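Local coordinates for DsbA family protein (Salmonella typhimurium, PDB 7JVE) that acts as a trimeric, thioredoxin-like enzyme with both thiol oxidase and disulfide isomerase activities, at residues 58-62 with 210-214; 68-72 with 115-119; 106-111 with 242-246; 231-236 with 248-254. The contacts are given in a common frame with arbitrary orientation. Residues are numbered along the deposited sequence.

Contact 1: 58-62 with 210-214; sequences YVQLA and HMDFS. With EDO (1,2-ethanediol), chain M.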
loop_
_atom_site.group_PDB
_atom_site.type_symbol
_atom_site.label_atom_id
_atom_site.label_comp_id
_atom_site.label_asym_id
_atom_site.label_seq_id
_atom_site.Cartn_x
_atom_site.Cartn_y
_atom_site.Cartn_z
ATOM N N TYR A 58 -15.568 18.850 -5.372
ATOM C CA TYR A 58 -16.360 18.516 -4.188
ATOM C C TYR A 58 -17.038 19.750 -3.606
ATOM O O TYR A 58 -18.196 19.681 -3.168
ATOM C CB TYR A 58 -15.486 17.860 -3.110
ATOM C CG TYR A 58 -15.343 16.363 -3.236
ATOM C CD1 TYR A 58 -16.468 15.538 -3.369
ATOM C CD2 TYR A 58 -14.083 15.761 -3.189
ATOM C CE1 TYR A 58 -16.346 14.165 -3.469
ATOM C CE2 TYR A 58 -13.953 14.391 -3.289
ATOM C CZ TYR A 58 -15.073 13.603 -3.431
ATOM O OH TYR A 58 -14.920 12.252 -3.540
ATOM N N VAL A 59 -16.326 20.883 -3.576
ATOM C CA VAL A 59 -16.922 22.111 -3.067
ATOM C C VAL A 59 -18.147 22.492 -3.895
ATOM O O VAL A 59 -19.197 22.864 -3.349
ATOM C CB VAL A 59 -15.880 23.245 -3.035
ATOM C CG1 VAL A 59 -16.586 24.587 -2.895
ATOM C CG2 VAL A 59 -14.887 23.034 -1.884
ATOM N N GLN A 60 -18.043 22.390 -5.224
ATOM C CA GLN A 60 -19.196 22.673 -6.072
ATOM C C GLN A 60 -20.368 21.769 -5.719
ATOM O O GLN A 60 -21.517 22.218 -5.708
ATOM C CB GLN A 60 -18.830 22.515 -7.552
ATOM C CG GLN A 60 -17.969 23.637 -8.090
ATOM C CD GLN A 60 -18.714 24.964 -8.054
ATOM O OE1 GLN A 60 -19.795 25.099 -8.634
ATOM N NE2 GLN A 60 -18.161 25.935 -7.336
ATOM N N LEU A 61 -20.097 20.480 -5.456
ATOM C CA LEU A 61 -21.171 19.552 -5.104
ATOM C C LEU A 61 -21.812 19.933 -3.774
ATOM O O LEU A 61 -23.045 19.901 -3.644
ATOM C CB LEU A 61 -20.639 18.120 -5.054
ATOM C CG LEU A 61 -20.206 17.533 -6.404
ATOM C CD1 LEU A 61 -19.581 16.146 -6.232
ATOM C CD2 LEU A 61 -21.407 17.473 -7.354
ATOM N N ALA A 62 -20.987 20.318 -2.783
ATOM C CA ALA A 62 -21.504 20.792 -1.498
ATOM C C ALA A 62 -22.418 21.997 -1.670
ATOM O O ALA A 62 -23.492 22.064 -1.056
ATOM C CB ALA A 62 -20.357 21.149 -0.562
ATOM N N HIS A 210 -24.788 11.395 -4.773
ATOM C CA HIS A 210 -24.761 12.724 -5.377
ATOM C C HIS A 210 -23.531 13.515 -4.959
ATOM O O HIS A 210 -23.037 14.333 -5.740
ATOM C CB HIS A 210 -26.020 13.514 -5.010
ATOM C CG HIS A 210 -27.246 13.059 -5.733
ATOM N ND1 HIS A 210 -28.506 13.114 -5.171
ATOM C CD2 HIS A 210 -27.406 12.523 -6.969
ATOM C CE1 HIS A 210 -29.389 12.647 -6.038
ATOM N NE2 HIS A 210 -28.748 12.282 -7.135
ATOM N N MET A 211 -23.037 13.310 -3.732
ATOM C CA MET A 211 -21.837 14.012 -3.298
ATOM C C MET A 211 -20.568 13.322 -3.773
ATOM O O MET A 211 -19.476 13.821 -3.502
ATOM C CB MET A 211 -21.821 14.141 -1.776
ATOM C CG MET A 211 -22.793 15.200 -1.251
ATOM S SD MET A 211 -22.380 16.865 -1.814
ATOM C CE MET A 211 -20.698 16.974 -1.230
ATOM N N ASP A 212 -20.688 12.191 -4.473
ATOM C CA ASP A 212 -19.543 11.358 -4.821
ATOM C C ASP A 212 -18.769 10.930 -3.569
ATOM O O ASP A 212 -17.538 10.944 -3.544
ATOM C CB ASP A 212 -18.634 12.079 -5.833
ATOM C CG ASP A 212 -17.731 11.119 -6.600
ATOM O OD1 ASP A 212 -17.946 9.891 -6.523
ATOM O OD2 ASP A 212 -16.786 11.580 -7.265
ATOM N N PHE A 213 -19.506 10.535 -2.527
ATOM C CA PHE A 213 -18.973 9.927 -1.308
ATOM C C PHE A 213 -19.345 8.456 -1.173
ATOM O O PHE A 213 -19.257 7.906 -0.068
ATOM C CB PHE A 213 -19.509 10.639 -0.053
ATOM C CG PHE A 213 -19.074 12.079 0.101
ATOM C CD1 PHE A 213 -17.901 12.537 -0.466
ATOM C CD2 PHE A 213 -19.843 12.959 0.857
ATOM C CE1 PHE A 213 -17.501 13.843 -0.289
ATOM C CE2 PHE A 213 -19.455 14.269 1.016
ATOM C CZ PHE A 213 -18.291 14.715 0.437
ATOM N N SER A 214 -19.831 7.814 -2.227
ATOM C CA SER A 214 -20.316 6.442 -2.071
ATOM C C SER A 214 -19.195 5.534 -1.577
ATOM O O SER A 214 -18.127 5.445 -2.194
ATOM C CB SER A 214 -20.882 5.920 -3.386
ATOM O OG SER A 214 -21.692 4.787 -3.146
HETATM C C1 EDO M . -16.200 14.934 -7.182
HETATM O O1 EDO M . -16.677 13.968 -8.123
HETATM C C2 EDO M . -14.676 14.956 -7.251
HETATM O O2 EDO M . -14.234 14.865 -8.628
#
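Y58 lays its ring beside the chain turn at 211-213: the ring edge faces M211 O (CE1 to O 3.1 Å) and D212 O, while F213 meets it obliquely, CE1 to CE1 3.4 Å, with centroids 5.2 Å apart and planes at 36°. Its hydroxyl donates to the backbone, Y58 OH to D212 O at 2.9 Å. This turn ends helix 199-210 in a Schellman motif, with D212 at positive phi (57°). The chain that follows probably corresponds to the cis-proline loop beside the active site in thioredoxin-family proteins. One turn on from Y58, L61 points at the segment and packs its CB 3.9 Å from M211 SD; M211, all m, brings CE to 4.2 Å from A62 CB. A 1,2-ethanediol, probably from the crystallisation liquor, lies over one face of the Y58 ring, and its O1 donates to D212 OD2 at 2.5 Å. K162 of the second subunit hydrogen-bonds Y58 OH and forms a salt bridge with D212 OD2, placing the contact at a subunit interface.

Contact 2: 68-72 with 115-119; sequences ELLSS and RFIFK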
loop_
_atom_site.group_PDB
_atom_site.type_symbol
_atom_site.label_atom_id
_atom_site.label_comp_id
_atom_site.label_asym_id
_atom_site.label_seq_id
_atom_site.Cartn_x
_atom_site.Cartn_y
_atom_site.Cartn_z
ATOM N N GLU A 68 -29.896 19.598 1.220
ATOM C CA GLU A 68 -29.884 18.222 1.686
ATOM C C GLU A 68 -28.830 18.031 2.770
ATOM O O GLU A 68 -29.087 17.372 3.783
ATOM C CB GLU A 68 -29.628 17.284 0.502
ATOM C CG GLU A 68 -30.762 17.306 -0.515
ATOM C CD GLU A 68 -30.538 18.313 -1.663
ATOM O OE1 GLU A 68 -30.743 17.928 -2.837
ATOM O OE2 GLU A 68 -30.114 19.466 -1.420
ATOM N N LEU A 69 -27.634 18.595 2.568
ATOM C CA LEU A 69 -26.567 18.460 3.555
ATOM C C LEU A 69 -26.992 19.006 4.914
ATOM O O LEU A 69 -26.621 18.455 5.956
ATOM C CB LEU A 69 -25.310 19.180 3.069
ATOM C CG LEU A 69 -24.518 18.519 1.935
ATOM C CD1 LEU A 69 -23.516 19.498 1.350
ATOM C CD2 LEU A 69 -23.818 17.262 2.413
ATOM N N LEU A 70 -27.757 20.098 4.926
ATOM C CA LEU A 70 -28.114 20.786 6.157
ATOM C C LEU A 70 -29.534 20.480 6.610
ATOM O O LEU A 70 -30.030 21.132 7.535
ATOM C CB LEU A 70 -27.933 22.294 5.998
ATOM C CG LEU A 70 -26.606 22.721 5.386
ATOM C CD1 LEU A 70 -26.537 24.224 5.298
ATOM C CD2 LEU A 70 -25.465 22.158 6.180
ATOM N N SER A 71 -30.182 19.497 5.981
ATOM C CA SER A 71 -31.538 19.081 6.325
ATOM C C SER A 71 -31.736 19.013 7.836
ATOM O O SER A 71 -30.912 18.451 8.558
ATOM C CB SER A 71 -31.821 17.708 5.703
ATOM O OG SER A 71 -33.057 17.203 6.178
ATOM N N SER A 72 -32.827 19.610 8.310
ATOM C CA SER A 72 -33.170 19.443 9.716
ATOM C C SER A 72 -33.745 18.059 10.015
ATOM O O SER A 72 -34.120 17.809 11.163
ATOM C CB SER A 72 -34.178 20.508 10.148
ATOM O OG SER A 72 -35.289 20.484 9.278
ATOM N N ARG A 115 -22.853 23.668 14.362
ATOM C CA ARG A 115 -23.808 22.589 14.180
ATOM C C ARG A 115 -23.111 21.363 13.589
ATOM O O ARG A 115 -22.434 21.464 12.557
ATOM C CB ARG A 115 -24.958 23.044 13.273
ATOM C CG ARG A 115 -26.108 22.067 13.176
ATOM C CD ARG A 115 -27.189 22.552 12.224
ATOM N NE ARG A 115 -28.201 21.524 12.018
ATOM C CZ ARG A 115 -28.814 21.301 10.860
ATOM N NH1 ARG A 115 -28.510 22.041 9.799
ATOM N NH2 ARG A 115 -29.708 20.321 10.753
ATOM N N PHE A 116 -23.279 20.211 14.240
ATOM C CA PHE A 116 -22.714 18.955 13.761
ATOM C C PHE A 116 -23.855 18.040 13.330
ATOM O O PHE A 116 -24.738 17.713 14.134
ATOM C CB PHE A 116 -21.838 18.300 14.828
ATOM C CG PHE A 116 -20.569 19.061 15.128
ATOM C CD1 PHE A 116 -20.597 20.194 15.941
ATOM C CD2 PHE A 116 -19.342 18.649 14.594
ATOM C CE1 PHE A 116 -19.423 20.903 16.230
ATOM C CE2 PHE A 116 -18.171 19.341 14.882
ATOM C CZ PHE A 116 -18.206 20.476 15.695
ATOM N N ILE A 117 -23.853 17.672 12.051
ATOM C CA ILE A 117 -24.924 16.923 11.421
ATOM C C ILE A 117 -24.408 15.525 11.116
ATOM O O ILE A 117 -23.294 15.363 10.609
ATOM C CB ILE A 117 -25.406 17.640 10.143
ATOM C CG1 ILE A 117 -25.763 19.101 10.469
ATOM C CG2 ILE A 117 -26.569 16.897 9.521
ATOM C CD1 ILE A 117 -26.352 19.889 9.301
ATOM N N PHE A 118 -25.218 14.519 11.418
ATOM C CA PHE A 118 -24.819 13.116 11.335
ATOM C C PHE A 118 -25.513 12.443 10.154
ATOM O O PHE A 118 -26.746 12.335 10.128
ATOM C CB PHE A 118 -25.160 12.398 12.645
ATOM C CG PHE A 118 -24.333 12.872 13.827
ATOM C CD1 PHE A 118 -24.669 14.035 14.501
ATOM C CD2 PHE A 118 -23.207 12.156 14.245
ATOM C CE1 PHE A 118 -23.902 14.485 15.592
ATOM C CE2 PHE A 118 -22.436 12.587 15.330
ATOM C CZ PHE A 118 -22.780 13.760 15.999
ATOM N N LYS A 119 -24.735 11.986 9.186
ATOM C CA LYS A 119 -25.289 11.304 8.009
ATOM C C LYS A 119 -24.851 9.838 8.040
ATOM O O LYS A 119 -23.795 9.487 7.519
ATOM C CB LYS A 119 -24.826 11.982 6.704
ATOM C CG LYS A 119 -25.138 13.449 6.633
ATOM C CD LYS A 119 -26.643 13.664 6.473
ATOM C CE LYS A 119 -26.941 15.013 5.862
ATOM N NZ LYS A 119 -28.392 15.205 5.614
#
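Three backbone carbonyls, those of E68, L70 and S71, define the polar part of this contact. The chain leaves helix 66-69 at L70, which turns the oxygens of L70 and S71 toward R115. That arginine, extended through chi3, takes both along its guanidinium edge: NH1 donates to L70 O at 2.9 Å (164° at the hydrogen) and NH2 to S71 O at 3.1 Å, with a weak 3.3 Å bond from NH2 to L70 O. K119 NZ donates to E68 O, in the last helical turn, at 2.9 Å and also bonds S74 OG. E68 O additionally receives S71 N at 3.2 Å, so one carbonyl serves both the turn and the lysine. Between the two cations I117 makes the apolar contact, CD1 4.0 Å from L70 CD2; the same methyl packs against backbone atoms, 3.7 Å from L70 CA and 3.6 Å from L69 O. R115, I117 and K119 thus share one face of the strand, while F116 and F118 are out of reach. In this thioredoxin-like sheet, strand 115-120 runs between strands 76-77 and 84-90, and L207 of helix 199-210 packs against E68, L69 and K119.

Contact 3: 106-111 with 242-246; sequences NLIKAN and QDMLQ
Two helix segments cross here at -43°, their axes 10.9 Å apart at closest approach: 106-110, the last turn of helix 95-110, and 242-246, the first turn of helix 242-253. Both are regular, with A110 N to N106 O at 2.9 Å and Q246 N to Q242 O at 2.8 Å; N111 leaves the helix at phi/psi -133/65. The CA atoms come nearest at L107 and Q242, 6.8 Å. Q242, chi1 and chi2 both t, reaches across to put OE1 3.3 Å from N106 CB and CG 4.0 Å from L107 CD2. L245 (m, t) points at the partner helix, its CB 3.3 Å from CD1 of L107 (m, t), a tight apolar approach. Q246 (t, p) pairs its amide with that of N111 (chi1 m, chi2 -88°): N111 ND2 donates to Q246 OE1 at 2.7 Å and Q246 NE2 to N111 OD1 at 2.9 Å, both nearly linear. N111 ND2 also reaches back to L107 O at 3.0 Å. In thioredoxin-fold terms, the helix beginning at the CxxC site meets the C-terminal helix. L107 and N111 continue onto I249 of the latter, and L245 rests on I236 of strand 234-237.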
loop_
_atom_site.group_PDB
_atom_site.type_symbol
_atom_site.label_atom_id
_atom_site.label_comp_id
_atom_site.label_asym_id
_atom_site.label_seq_id
_atom_site.Cartn_x
_atom_site.Cartn_y
_atom_site.Cartn_z
ATOM N N ASN A 106 -14.140 15.668 20.839
ATOM C CA ASN A 106 -13.376 16.848 21.240
ATOM C C ASN A 106 -13.790 18.079 20.434
ATOM O O ASN A 106 -13.961 19.164 20.996
ATOM C CB ASN A 106 -11.874 16.594 21.091
ATOM C CG ASN A 106 -11.303 15.752 22.206
ATOM O OD1 ASN A 106 -12.014 15.300 23.104
ATOM N ND2 ASN A 106 -9.996 15.524 22.150
ATOM N N LEU A 107 -13.938 17.935 19.110
ATOM C CA LEU A 107 -14.384 19.071 18.303
ATOM C C LEU A 107 -15.718 19.598 18.795
ATOM O O LEU A 107 -15.928 20.817 18.861
ATOM C CB LEU A 107 -14.498 18.698 16.821
ATOM C CG LEU A 107 -13.202 18.794 16.037
ATOM C CD1 LEU A 107 -13.386 18.193 14.647
ATOM C CD2 LEU A 107 -12.759 20.237 15.964
ATOM N N ILE A 108 -16.638 18.691 19.132
ATOM C CA ILE A 108 -17.980 19.109 19.506
ATOM C C ILE A 108 -17.942 19.909 20.800
ATOM O O ILE A 108 -18.576 20.967 20.908
ATOM C CB ILE A 108 -18.909 17.881 19.593
ATOM C CG1 ILE A 108 -19.199 17.368 18.174
ATOM C CG2 ILE A 108 -20.175 18.233 20.326
ATOM C CD1 ILE A 108 -20.021 16.096 18.121
ATOM N N LYS A 109 -17.163 19.442 21.787
ATOM C CA LYS A 109 -17.041 20.184 23.030
ATOM C C LYS A 109 -16.371 21.523 22.793
ATOM O O LYS A 109 -16.740 22.523 23.415
ATOM C CB LYS A 109 -16.266 19.373 24.069
ATOM C CG LYS A 109 -16.974 18.088 24.450
ATOM C CD LYS A 109 -16.802 17.776 25.935
ATOM C CE LYS A 109 -16.682 16.274 26.188
ATOM N NZ LYS A 109 -16.348 15.986 27.618
ATOM N N ALA A 110 -15.390 21.565 21.897
ATOM C CA ALA A 110 -14.645 22.794 21.676
ATOM C C ALA A 110 -15.388 23.787 20.801
ATOM O O ALA A 110 -14.959 24.940 20.710
ATOM C CB ALA A 110 -13.288 22.485 21.049
ATOM N N ASN A 111 -16.477 23.379 20.154
ATOM C CA ASN A 111 -17.226 24.240 19.235
ATOM C C ASN A 111 -18.720 24.149 19.538
ATOM O O ASN A 111 -19.509 23.669 18.712
ATOM C CB ASN A 111 -16.932 23.856 17.782
ATOM C CG ASN A 111 -15.483 24.150 17.380
ATOM O OD1 ASN A 111 -15.157 25.258 16.925
ATOM N ND2 ASN A 111 -14.609 23.157 17.546
ATOM N N GLN A 242 -7.868 16.727 14.340
ATOM C CA GLN A 242 -8.643 17.792 14.978
ATOM C C GLN A 242 -8.241 19.169 14.450
ATOM O O GLN A 242 -9.098 20.022 14.200
ATOM C CB GLN A 242 -8.476 17.738 16.496
ATOM C CG GLN A 242 -9.318 18.774 17.251
ATOM C CD GLN A 242 -9.551 18.397 18.713
ATOM O OE1 GLN A 242 -9.352 17.246 19.097
ATOM N NE2 GLN A 242 -9.940 19.383 19.542
ATOM N N ASP A 243 -6.940 19.413 14.292
ATOM C CA ASP A 243 -6.492 20.699 13.768
ATOM C C ASP A 243 -7.061 20.970 12.384
ATOM O O ASP A 243 -7.494 22.090 12.090
ATOM C CB ASP A 243 -4.971 20.742 13.729
ATOM C CG ASP A 243 -4.371 20.965 15.093
ATOM O OD1 ASP A 243 -5.152 21.249 16.035
ATOM O OD2 ASP A 243 -3.126 20.846 15.224
ATOM N N MET A 244 -7.052 19.965 11.513
ATOM C CA MET A 244 -7.545 20.179 10.160
ATOM C C MET A 244 -9.042 20.507 10.177
ATOM O O MET A 244 -9.499 21.436 9.499
ATOM C CB MET A 244 -7.252 18.936 9.316
ATOM C CG MET A 244 -7.597 19.090 7.849
ATOM S SD MET A 244 -6.350 20.203 7.108
ATOM C CE MET A 244 -4.841 19.282 7.396
ATOM N N LEU A 245 -9.820 19.769 10.967
ATOM C CA LEU A 245 -11.241 20.066 11.053
ATOM C C LEU A 245 -11.475 21.422 11.708
ATOM O O LEU A 245 -12.386 22.159 11.313
ATOM C CB LEU A 245 -11.967 18.956 11.814
ATOM C CG LEU A 245 -12.286 17.712 10.986
ATOM C CD1 LEU A 245 -12.721 16.571 11.895
ATOM C CD2 LEU A 245 -13.342 17.996 9.909
ATOM N N GLN A 246 -10.654 21.779 12.699
ATOM C CA GLN A 246 -10.814 23.073 13.352
ATOM C C GLN A 246 -10.546 24.223 12.377
ATOM O O GLN A 246 -11.272 25.223 12.378
ATOM C CB GLN A 246 -9.895 23.185 14.573
ATOM C CG GLN A 246 -10.234 24.411 15.469
ATOM C CD GLN A 246 -11.671 24.332 16.046
ATOM O OE1 GLN A 246 -12.008 23.392 16.777
ATOM N NE2 GLN A 246 -12.504 25.313 15.722
#

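Contact 4: 231-236 with 248-254; sequences KRVTVI and AIQKAKG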
loop_
_atom_site.group_PDB
_atom_site.type_symbol
_atom_site.label_atom_id
_atom_site.label_comp_id
_atom_site.label_asym_id
_atom_site.label_seq_id
_atom_site.Cartn_x
_atom_site.Cartn_y
_atom_site.Cartn_z
ATOM N N LYS A 231 -14.656 29.674 -0.951
ATOM C CA LYS A 231 -13.539 29.866 -0.040
ATOM C C LYS A 231 -13.870 29.541 1.408
ATOM O O LYS A 231 -12.941 29.444 2.214
ATOM C CB LYS A 231 -13.039 31.314 -0.133
ATOM C CG LYS A 231 -11.702 31.547 0.558
ATOM C CD LYS A 231 -10.572 30.826 -0.167
ATOM C CE LYS A 231 -10.311 31.421 -1.550
ATOM N NZ LYS A 231 -9.710 32.775 -1.462
ATOM N N ARG A 232 -15.149 29.374 1.763
ATOM C CA ARG A 232 -15.541 29.041 3.132
ATOM C C ARG A 232 -15.985 27.591 3.308
ATOM O O ARG A 232 -16.513 27.247 4.369
ATOM C CB ARG A 232 -16.654 29.978 3.609
ATOM C CG ARG A 232 -16.266 31.455 3.683
ATOM C CD ARG A 232 -16.919 32.134 4.880
ATOM N NE ARG A 232 -18.322 32.485 4.624
ATOM C CZ ARG A 232 -19.239 32.751 5.564
ATOM N NH1 ARG A 232 -18.926 32.720 6.858
ATOM N NH2 ARG A 232 -20.483 33.064 5.208
ATOM N N VAL A 233 -15.783 26.734 2.313
ATOM C CA VAL A 233 -16.242 25.346 2.339
ATOM C C VAL A 233 -15.032 24.423 2.298
ATOM O O VAL A 233 -14.093 24.655 1.536
ATOM C CB VAL A 233 -17.162 25.039 1.145
ATOM C CG1 VAL A 233 -17.649 23.589 1.188
ATOM C CG2 VAL A 233 -18.310 26.036 1.065
ATOM N N THR A 234 -15.063 23.350 3.072
ATOM C CA THR A 234 -13.958 22.408 3.007
ATOM C C THR A 234 -14.534 20.997 3.030
ATOM O O THR A 234 -15.410 20.703 3.848
ATOM C CB THR A 234 -12.983 22.610 4.176
ATOM O OG1 THR A 234 -12.710 24.001 4.335
ATOM C CG2 THR A 234 -11.660 21.956 3.823
ATOM N N VAL A 235 -14.044 20.128 2.148
ATOM C CA VAL A 235 -14.460 18.729 2.110
ATOM C C VAL A 235 -13.261 17.894 2.534
ATOM O O VAL A 235 -12.179 18.016 1.955
ATOM C CB VAL A 235 -14.975 18.330 0.716
ATOM C CG1 VAL A 235 -15.222 16.849 0.627
ATOM C CG2 VAL A 235 -16.262 19.105 0.388
ATOM N N ILE A 236 -13.440 17.062 3.553
ATOM C CA ILE A 236 -12.305 16.402 4.187
ATOM C C ILE A 236 -12.531 14.902 4.318
ATOM O O ILE A 236 -13.622 14.473 4.729
ATOM C CB ILE A 236 -12.027 17.017 5.565
ATOM C CG1 ILE A 236 -12.045 18.548 5.462
ATOM C CG2 ILE A 236 -10.711 16.433 6.159
ATOM C CD1 ILE A 236 -11.571 19.271 6.696
ATOM N N ALA A 248 -10.983 24.231 9.162
ATOM C CA ALA A 248 -12.138 24.271 8.275
ATOM C C ALA A 248 -13.331 24.944 8.948
ATOM O O ALA A 248 -14.086 25.681 8.299
ATOM C CB ALA A 248 -12.519 22.850 7.842
ATOM N N ILE A 249 -13.517 24.697 10.251
ATOM C CA ILE A 249 -14.584 25.362 10.999
ATOM C C ILE A 249 -14.353 26.871 11.021
ATOM O O ILE A 249 -15.269 27.658 10.774
ATOM C CB ILE A 249 -14.686 24.773 12.421
ATOM C CG1 ILE A 249 -15.291 23.361 12.374
ATOM C CG2 ILE A 249 -15.483 25.682 13.349
ATOM C CD1 ILE A 249 -15.139 22.587 13.680
ATOM N N GLN A 250 -13.125 27.297 11.299
ATOM C CA GLN A 250 -12.865 28.734 11.373
ATOM C C GLN A 250 -13.041 29.392 10.009
ATOM O O GLN A 250 -13.547 30.515 9.914
ATOM C CB GLN A 250 -11.465 28.996 11.945
ATOM C CG GLN A 250 -11.289 28.445 13.357
ATOM C CD GLN A 250 -12.314 29.034 14.347
ATOM O OE1 GLN A 250 -13.132 28.312 14.930
ATOM N NE2 GLN A 250 -12.264 30.347 14.536
ATOM N N LYS A 251 -12.649 28.695 8.943
ATOM C CA LYS A 251 -12.857 29.205 7.594
ATOM C C LYS A 251 -14.346 29.312 7.271
ATOM O O LYS A 251 -14.771 30.249 6.579
ATOM C CB LYS A 251 -12.127 28.289 6.615
ATOM C CG LYS A 251 -12.388 28.482 5.145
ATOM C CD LYS A 251 -11.401 27.591 4.382
ATOM C CE LYS A 251 -11.968 27.075 3.069
ATOM N NZ LYS A 251 -11.115 25.987 2.490
ATOM N N ALA A 252 -15.155 28.378 7.782
ATOM C CA ALA A 252 -16.590 28.412 7.544
ATOM C C ALA A 252 -17.286 29.472 8.382
ATOM O O ALA A 252 -18.383 29.915 8.017
ATOM C CB ALA A 252 -17.207 27.036 7.816
ATOM N N LYS A 253 -16.682 29.894 9.492
ATOM C CA LYS A 253 -17.249 30.995 10.254
ATOM C C LYS A 253 -16.810 32.354 9.737
ATOM O O LYS A 253 -17.597 33.308 9.786
ATOM C CB LYS A 253 -16.884 30.858 11.735
ATOM C CG LYS A 253 -17.645 29.746 12.421
ATOM C CD LYS A 253 -17.510 29.777 13.947
ATOM C CE LYS A 253 -16.096 29.578 14.401
ATOM N NZ LYS A 253 -16.058 28.628 15.556
ATOM N N GLY A 254 -15.585 32.462 9.235
ATOM C CA GLY A 254 -15.055 33.721 8.749
ATOM C C GLY A 254 -15.795 34.287 7.553
ATOM O O GLY A 254 -15.893 35.509 7.394
HETATM O O HOH W 1 -14.509 25.300 5.640
HETATM O O HOH W 2 -11.832 23.723 0.137
#
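K251 NZ donates to T234 OG1 at 3.1 Å, and water 1 bridges the same junction, 2.6 Å from T234 OG1 and 2.7 Å from A248 O. Water 2 donates to V233 O at 2.8 Å. This is the strand-to-helix step of the C-terminal beta-beta-alpha unit of the thioredoxin fold: the axes of strand 234-236 and helix 248-253 run nearly antiparallel (160°), 9.7 Å apart, as expected for a helix returning over its sheet. Two weak links of the lysine surround it, K251 NZ to V233 O at 3.4 Å and K251 NZ to water 2 at 3.3 Å. Further out, A248 points at the strand, its CB 3.7 Å from T234 OG1 and 3.9 Å from I236 CD1. V233 and V235 direct CA-to-CB away from the helix, packing instead on helix 37-64. Toward the chain end R232 lies along the last helical turn, CD 3.3 Å from K251 O. Beside it the backbones come close enough for a CA-H...O contact, A252 CA to R232 O at 3.4 Å.

Contacts 1 and 4 meet through strand 234-237: V233 and V235 turn from helix 242-253 toward contact 1, V235 CG1 lying 3.7 Å from F213 CZ, so helices 37-64 and 242-253 take opposite faces of the sheet. Contact 2 joins contact 1 where L69 CD1 nears A62 O (3.5 Å), and contact 3 where F116 CG nears I108 CG1 (3.7 Å). Contacts 3 and 4 share helix 242-253, N111 OD1 lying 3.6 Å from I249 CG2. Contacts 1 and 3 do not touch, their nearest atoms about 11 Å apart. Contact 3 holds the far end of the helix that starts at the C94-C97 disulfide; contacts 1 and 4 both reach the second subunit.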